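PDB 1XKN: putative peptidyl-arginine deiminase from Chlorobium tepidum, which probably acts as a guanidine-group hydrolase, with agmatine deiminase or protein-arginine deiminase activity, and carries a bound sodium ion in this crystal. Local coordinates for residues His98-Tyr102 against Val136-Val140; Ile115-Glu119 against Gln192-Leu197. The contacts are given in a common frame with arbitrary orientation. Residues are numbered along the deposited sequence.

Contact 1. Residues His98-Tyr102 against Val136-Val140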
loop_
_atom_site.group_PDB
_atom_site.type_symbol
_atom_site.label_atom_id
_atom_site.label_comp_id
_atom_site.label_asym_id
_atom_site.label_seq_id
_atom_site.Cartn_x
_atom_site.Cartn_y
_atom_site.Cartn_z
ATOM N N HIS A 98 -1.952 5.286 -6.629
ATOM C CA HIS A 98 -2.036 5.559 -8.065
ATOM C C HIS A 98 -1.250 4.534 -8.884
ATOM O O HIS A 98 -1.394 4.455 -10.107
ATOM C CB HIS A 98 -1.527 6.987 -8.367
ATOM C CG HIS A 98 -0.048 7.172 -8.187
ATOM N ND1 HIS A 98 0.488 8.149 -7.375
ATOM C CD2 HIS A 98 1.007 6.531 -8.747
ATOM C CE1 HIS A 98 1.808 8.104 -7.444
ATOM N NE2 HIS A 98 2.148 7.131 -8.271
ATOM N N GLY A 99 -0.439 3.742 -8.185
ATOM C CA GLY A 99 0.417 2.744 -8.816
ATOM C C GLY A 99 -0.202 1.536 -9.496
ATOM O O GLY A 99 -1.406 1.302 -9.406
ATOM N N PRO A 100 0.629 0.718 -10.163
ATOM C CA PRO A 100 0.186 -0.481 -10.881
ATOM C C PRO A 100 -0.384 -1.622 -10.044
ATOM O O PRO A 100 0.331 -2.281 -9.291
ATOM C CB PRO A 100 1.437 -0.895 -11.653
ATOM C CG PRO A 100 2.526 -0.554 -10.702
ATOM C CD PRO A 100 2.103 0.816 -10.179
ATOM N N ASN A 101 -1.685 -1.845 -10.201
ATOM C CA ASN A 101 -2.397 -2.904 -9.501
ATOM C C ASN A 101 -2.318 -4.155 -10.378
ATOM O O ASN A 101 -3.210 -4.433 -11.177
ATOM C CB ASN A 101 -3.859 -2.480 -9.292
ATOM C CG ASN A 101 -4.669 -3.483 -8.480
ATOM O OD1 ASN A 101 -5.883 -3.345 -8.357
ATOM N ND2 ASN A 101 -4.002 -4.491 -7.924
ATOM N N TYR A 102 -1.222 -4.887 -10.233
ATOM C CA TYR A 102 -0.993 -6.110 -10.992
ATOM C C TYR A 102 -1.966 -7.205 -10.588
ATOM O O TYR A 102 -2.233 -7.399 -9.405
ATOM C CB TYR A 102 0.416 -6.630 -10.728
ATOM C CG TYR A 102 1.521 -5.750 -11.240
ATOM C CD1 TYR A 102 1.938 -5.827 -12.570
ATOM C CD2 TYR A 102 2.177 -4.863 -10.388
ATOM C CE1 TYR A 102 2.989 -5.046 -13.034
ATOM C CE2 TYR A 102 3.225 -4.079 -10.844
ATOM C CZ TYR A 102 3.628 -4.179 -12.163
ATOM O OH TYR A 102 4.690 -3.437 -12.610
ATOM N N VAL A 136 0.086 6.679 -14.357
ATOM C CA VAL A 136 1.189 5.800 -13.975
ATOM C C VAL A 136 1.002 4.334 -14.385
ATOM O O VAL A 136 1.904 3.737 -14.964
ATOM C CB VAL A 136 1.471 5.890 -12.455
ATOM C CG1 VAL A 136 2.497 4.839 -12.047
ATOM C CG2 VAL A 136 1.998 7.284 -12.117
ATOM N N PRO A 137 -0.167 3.735 -14.094
ATOM C CA PRO A 137 -0.360 2.332 -14.481
ATOM C C PRO A 137 -0.144 2.080 -15.973
ATOM O O PRO A 137 0.434 1.059 -16.360
ATOM C CB PRO A 137 -1.794 2.051 -14.046
ATOM C CG PRO A 137 -1.948 2.938 -12.840
ATOM C CD PRO A 137 -1.319 4.227 -13.319
ATOM N N GLU A 138 -0.598 3.008 -16.808
ATOM C CA GLU A 138 -0.448 2.861 -18.254
ATOM C C GLU A 138 1.004 2.980 -18.703
ATOM O O GLU A 138 1.447 2.247 -19.586
ATOM C CB GLU A 138 -1.302 3.896 -18.994
ATOM C CG GLU A 138 -1.414 3.590 -20.482
ATOM C CD GLU A 138 -2.424 4.453 -21.204
ATOM O OE1 GLU A 138 -2.822 4.069 -22.327
ATOM O OE2 GLU A 138 -2.815 5.516 -20.669
ATOM N N ARG A 139 1.745 3.903 -18.102
ATOM C CA ARG A 139 3.141 4.075 -18.469
ATOM C C ARG A 139 3.963 2.888 -17.961
ATOM O O ARG A 139 4.936 2.484 -18.597
ATOM C CB ARG A 139 3.683 5.396 -17.914
ATOM C CG ARG A 139 2.943 6.646 -18.418
ATOM C CD ARG A 139 3.751 7.900 -18.081
ATOM N NE ARG A 139 2.973 9.142 -18.045
ATOM C CZ ARG A 139 2.511 9.789 -19.111
ATOM N NH1 ARG A 139 2.730 9.318 -20.331
ATOM N NH2 ARG A 139 1.852 10.931 -18.955
ATOM N N VAL A 140 3.566 2.316 -16.826
ATOM C CA VAL A 140 4.273 1.157 -16.293
ATOM C C VAL A 140 4.008 -0.017 -17.239
ATOM O O VAL A 140 4.932 -0.726 -17.631
ATOM C CB VAL A 140 3.787 0.794 -14.867
ATOM C CG1 VAL A 140 4.396 -0.534 -14.425
ATOM C CG2 VAL A 140 4.184 1.894 -13.893
#

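Contact 2. Residues Ile115-Glu119 against Gln192-Leu197. With NA (sodium ion), chain B.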
loop_
_atom_site.group_PDB
_atom_site.type_symbol
_atom_site.label_atom_id
_atom_site.label_comp_id
_atom_site.label_asym_id
_atom_site.label_seq_id
_atom_site.Cartn_x
_atom_site.Cartn_y
_atom_site.Cartn_z
ATOM N N ILE A 115 -2.035 -5.256 -15.891
ATOM C CA ILE A 115 -2.187 -4.198 -14.907
ATOM C C ILE A 115 -3.641 -3.761 -14.922
ATOM O O ILE A 115 -4.183 -3.415 -15.970
ATOM C CB ILE A 115 -1.260 -3.009 -15.217
ATOM C CG1 ILE A 115 0.190 -3.418 -14.924
ATOM C CG2 ILE A 115 -1.673 -1.783 -14.390
ATOM C CD1 ILE A 115 1.223 -2.363 -15.247
HETATM N N MSE A 116 -4.271 -3.811 -13.752
HETATM C CA MSE A 116 -5.665 -3.431 -13.603
HETATM C C MSE A 116 -5.671 -1.957 -13.227
HETATM O O MSE A 116 -5.381 -1.581 -12.090
HETATM C CB MSE A 116 -6.328 -4.291 -12.517
HETATM C CG MSE A 116 -7.836 -4.084 -12.362
HETATM SE SE MSE A 116 -8.793 -4.349 -14.032
HETATM C CE MSE A 116 -8.374 -6.228 -14.266
ATOM N N ASN A 117 -5.988 -1.132 -14.216
ATOM C CA ASN A 117 -6.002 0.312 -14.070
ATOM C C ASN A 117 -7.302 0.892 -13.516
ATOM O O ASN A 117 -8.324 0.921 -14.206
ATOM C CB ASN A 117 -5.695 0.929 -15.434
ATOM C CG ASN A 117 -5.668 2.427 -15.398
ATOM O OD1 ASN A 117 -4.967 3.018 -14.582
ATOM N ND2 ASN A 117 -6.420 3.060 -16.290
ATOM N N TRP A 118 -7.266 1.344 -12.264
ATOM C CA TRP A 118 -8.439 1.960 -11.643
ATOM C C TRP A 118 -8.237 3.456 -11.791
ATOM O O TRP A 118 -7.154 3.890 -12.145
ATOM C CB TRP A 118 -8.526 1.632 -10.146
ATOM C CG TRP A 118 -8.644 0.175 -9.854
ATOM C CD1 TRP A 118 -7.622 -0.719 -9.727
ATOM C CD2 TRP A 118 -9.856 -0.576 -9.721
ATOM N NE1 TRP A 118 -8.119 -1.981 -9.529
ATOM C CE2 TRP A 118 -9.488 -1.925 -9.524
ATOM C CE3 TRP A 118 -11.216 -0.242 -9.754
ATOM C CZ2 TRP A 118 -10.435 -2.946 -9.362
ATOM C CZ3 TRP A 118 -12.158 -1.258 -9.593
ATOM C CH2 TRP A 118 -11.759 -2.592 -9.402
ATOM N N GLU A 119 -9.266 4.245 -11.525
ATOM C CA GLU A 119 -9.117 5.688 -11.622
ATOM C C GLU A 119 -8.580 6.240 -10.312
ATOM O O GLU A 119 -8.768 5.649 -9.250
ATOM C CB GLU A 119 -10.457 6.346 -11.954
ATOM C CG GLU A 119 -10.926 6.068 -13.363
ATOM C CD GLU A 119 -9.942 6.565 -14.398
ATOM O OE1 GLU A 119 -9.765 7.797 -14.512
ATOM O OE2 GLU A 119 -9.337 5.724 -15.100
ATOM N N GLN A 192 -17.782 -4.609 -9.119
ATOM C CA GLN A 192 -16.533 -4.291 -9.804
ATOM C C GLN A 192 -15.334 -4.964 -9.145
ATOM O O GLN A 192 -14.407 -5.383 -9.832
ATOM C CB GLN A 192 -16.319 -2.777 -9.848
ATOM C CG GLN A 192 -17.361 -2.034 -10.682
ATOM C CD GLN A 192 -17.173 -2.235 -12.179
ATOM O OE1 GLN A 192 -16.770 -1.317 -12.897
ATOM N NE2 GLN A 192 -17.466 -3.437 -12.657
ATOM N N LEU A 193 -15.345 -5.066 -7.818
ATOM C CA LEU A 193 -14.237 -5.711 -7.119
ATOM C C LEU A 193 -14.232 -7.198 -7.449
ATOM O O LEU A 193 -13.170 -7.798 -7.630
ATOM C CB LEU A 193 -14.348 -5.496 -5.605
ATOM C CG LEU A 193 -14.222 -4.038 -5.145
ATOM C CD1 LEU A 193 -14.495 -3.950 -3.652
ATOM C CD2 LEU A 193 -12.838 -3.496 -5.476
ATOM N N ARG A 194 -15.414 -7.798 -7.533
ATOM C CA ARG A 194 -15.492 -9.213 -7.877
ATOM C C ARG A 194 -15.035 -9.414 -9.316
ATOM O O ARG A 194 -14.233 -10.302 -9.605
ATOM C CB ARG A 194 -16.921 -9.737 -7.724
ATOM C CG ARG A 194 -17.316 -10.015 -6.291
ATOM C CD ARG A 194 -18.590 -10.838 -6.228
ATOM N NE ARG A 194 -18.850 -11.291 -4.865
ATOM C CZ ARG A 194 -19.353 -10.527 -3.902
ATOM N NH1 ARG A 194 -19.670 -9.261 -4.145
ATOM N NH2 ARG A 194 -19.524 -11.030 -2.687
ATOM N N ARG A 195 -15.535 -8.567 -10.208
ATOM C CA ARG A 195 -15.209 -8.649 -11.624
ATOM C C ARG A 195 -13.736 -8.461 -11.970
ATOM O O ARG A 195 -13.143 -9.287 -12.668
ATOM C CB ARG A 195 -16.028 -7.613 -12.396
ATOM C CG ARG A 195 -15.705 -7.538 -13.879
ATOM C CD ARG A 195 -16.483 -6.410 -14.527
ATOM N NE ARG A 195 -16.226 -6.313 -15.959
ATOM C CZ ARG A 195 -16.695 -5.342 -16.735
ATOM N NH1 ARG A 195 -17.447 -4.379 -16.216
ATOM N NH2 ARG A 195 -16.410 -5.332 -18.030
ATOM N N TYR A 196 -13.149 -7.372 -11.480
ATOM C CA TYR A 196 -11.764 -7.051 -11.804
ATOM C C TYR A 196 -10.659 -7.575 -10.884
ATOM O O TYR A 196 -9.496 -7.610 -11.283
ATOM C CB TYR A 196 -11.640 -5.536 -11.972
ATOM C CG TYR A 196 -12.430 -4.995 -13.152
ATOM C CD1 TYR A 196 -12.116 -5.377 -14.457
ATOM C CD2 TYR A 196 -13.454 -4.062 -12.970
ATOM C CE1 TYR A 196 -12.788 -4.834 -15.555
ATOM C CE2 TYR A 196 -14.136 -3.516 -14.063
ATOM C CZ TYR A 196 -13.794 -3.900 -15.347
ATOM O OH TYR A 196 -14.425 -3.326 -16.427
ATOM N N LEU A 197 -11.009 -7.981 -9.667
ATOM C CA LEU A 197 -10.013 -8.515 -8.748
ATOM C C LEU A 197 -10.247 -10.000 -8.492
ATOM O O LEU A 197 -9.398 -10.684 -7.927
ATOM C CB LEU A 197 -10.018 -7.734 -7.428
ATOM C CG LEU A 197 -9.633 -6.255 -7.552
ATOM C CD1 LEU A 197 -9.611 -5.602 -6.176
ATOM C CD2 LEU A 197 -8.264 -6.136 -8.213
HETATM NA NA NA B . -5.413 5.263 -13.292
HETATM O O HOH W 1 -6.609 5.885 -15.641
HETATM O O HOH W 2 -4.178 4.858 -11.015
#

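Contact 1. Residues His98-Tyr102 against Val136-Val140
Two prolines have the closest CA atoms: those of Pro-100 and Pro-137 are 4.6 Å apart, and the Pro-137 ring is pressed against main-chain atoms, its CG 3.2 Å from O of His-98 and 3.8 Å from O of Gly-99. The proline nitrogen has no hydrogen to give; neither it nor Glu-138 N bonds to the turn before, and helix 131-144 is kinked there, while the regular bond from Val-140 N to Val-136 O (2.9 Å) still closes the turn. Val-136 and Val-140, one turn apart, both direct CA-to-CB toward the other segment. CG2 of Val-136 meets CD2 of His-98 at 3.6 Å, and CG1 of Val-140 reaches CB of Pro-100 (4.1 Å) and OH of Tyr-102 (3.4 Å). The contact thus lays a helix against the entry to strand 101-107 of a mixed sheet, where Gly-99 is the first residue to leave the short helix 95-98 and Asn-101 centres an inverse gamma turn. Ile-115 of the adjacent strand touches Pro-100, Tyr-102 and Val-140. The polar ends are satisfied elsewhere: NE2 of His-98 bonds to Ser-21, and the Tyr-102 hydroxyl to Gln-144.

Contact 2. Residues Ile115-Glu119 against Gln192-Leu197
This is apolar and aromatic packing of a helix on a sheet: the last turns of helix 186-197 cover one face of strand 110-119, an inner strand of the mixed sheet. The segment axes pass 10.6 Å apart at 151°, so the helix runs roughly antiparallel to the strand. Met-116, a selenomethionine, directs CA-to-CB toward the helix and makes a Met-aromatic contact with Tyr-196: SE is 4.3 Å from the ring centroid, obliquely placed, and 3.5 Å from CD1. Its CE also lies 3.5 Å from the Tyr-196 carbonyl O, which has no polar partner in the model. Such helix-on-sheet packing is consistent with the alpha/beta propeller (pentein fold) of this enzyme family. Trp-118 gives up the largest area. Its six-membered ring receives the edge of Tyr-196 on its face in an offset T-shaped pair, with centroids 6.0 Å apart and planes at 86°, while its CZ2 reaches Leu-197 CG (3.9 Å) and its CH2 reaches Leu-193 CD2 (4.2 Å). Alternation along the strand sends Asn-117 away from the helix, to a sodium ion that it binds through OD1 at 2.6 Å; Trp-118 adds its carbonyl O at 2.5 Å, and Asn-134 supplies further ligands. A water on the ion, 2.7 Å away, accepts from Asn-117 ND2 (2.9 Å) and donates to Glu-119 OE2 (2.8 Å).

Overall arrangement
Contacts 1 and 2, with centres about 12 Å apart, share one sheet: strands 101-107 and 110-119 are consecutive in the chain and antiparallel neighbours. Asn-101 joins them twice, with its O 2.9 Å from Met-116 N and its OD1 2.9 Å from Trp-118 NE1, both probable hydrogen bonds; OD1 also packs 3.7 Å from CD2 of Leu-197. Helices 131-144 and 186-197 pack on opposite faces of strand 110-119, Ile-115 and Asn-117 meeting the first, Met-116 and Trp-118 the second. The sodium ion belongs to the 131-144 side: Asn-134 of that helix helps bind it, the nearest side-chain atom of Pro-137 is about 4 Å from the ion, and Pro-137 CB packs 3.4 Å from Asn-117 OD1.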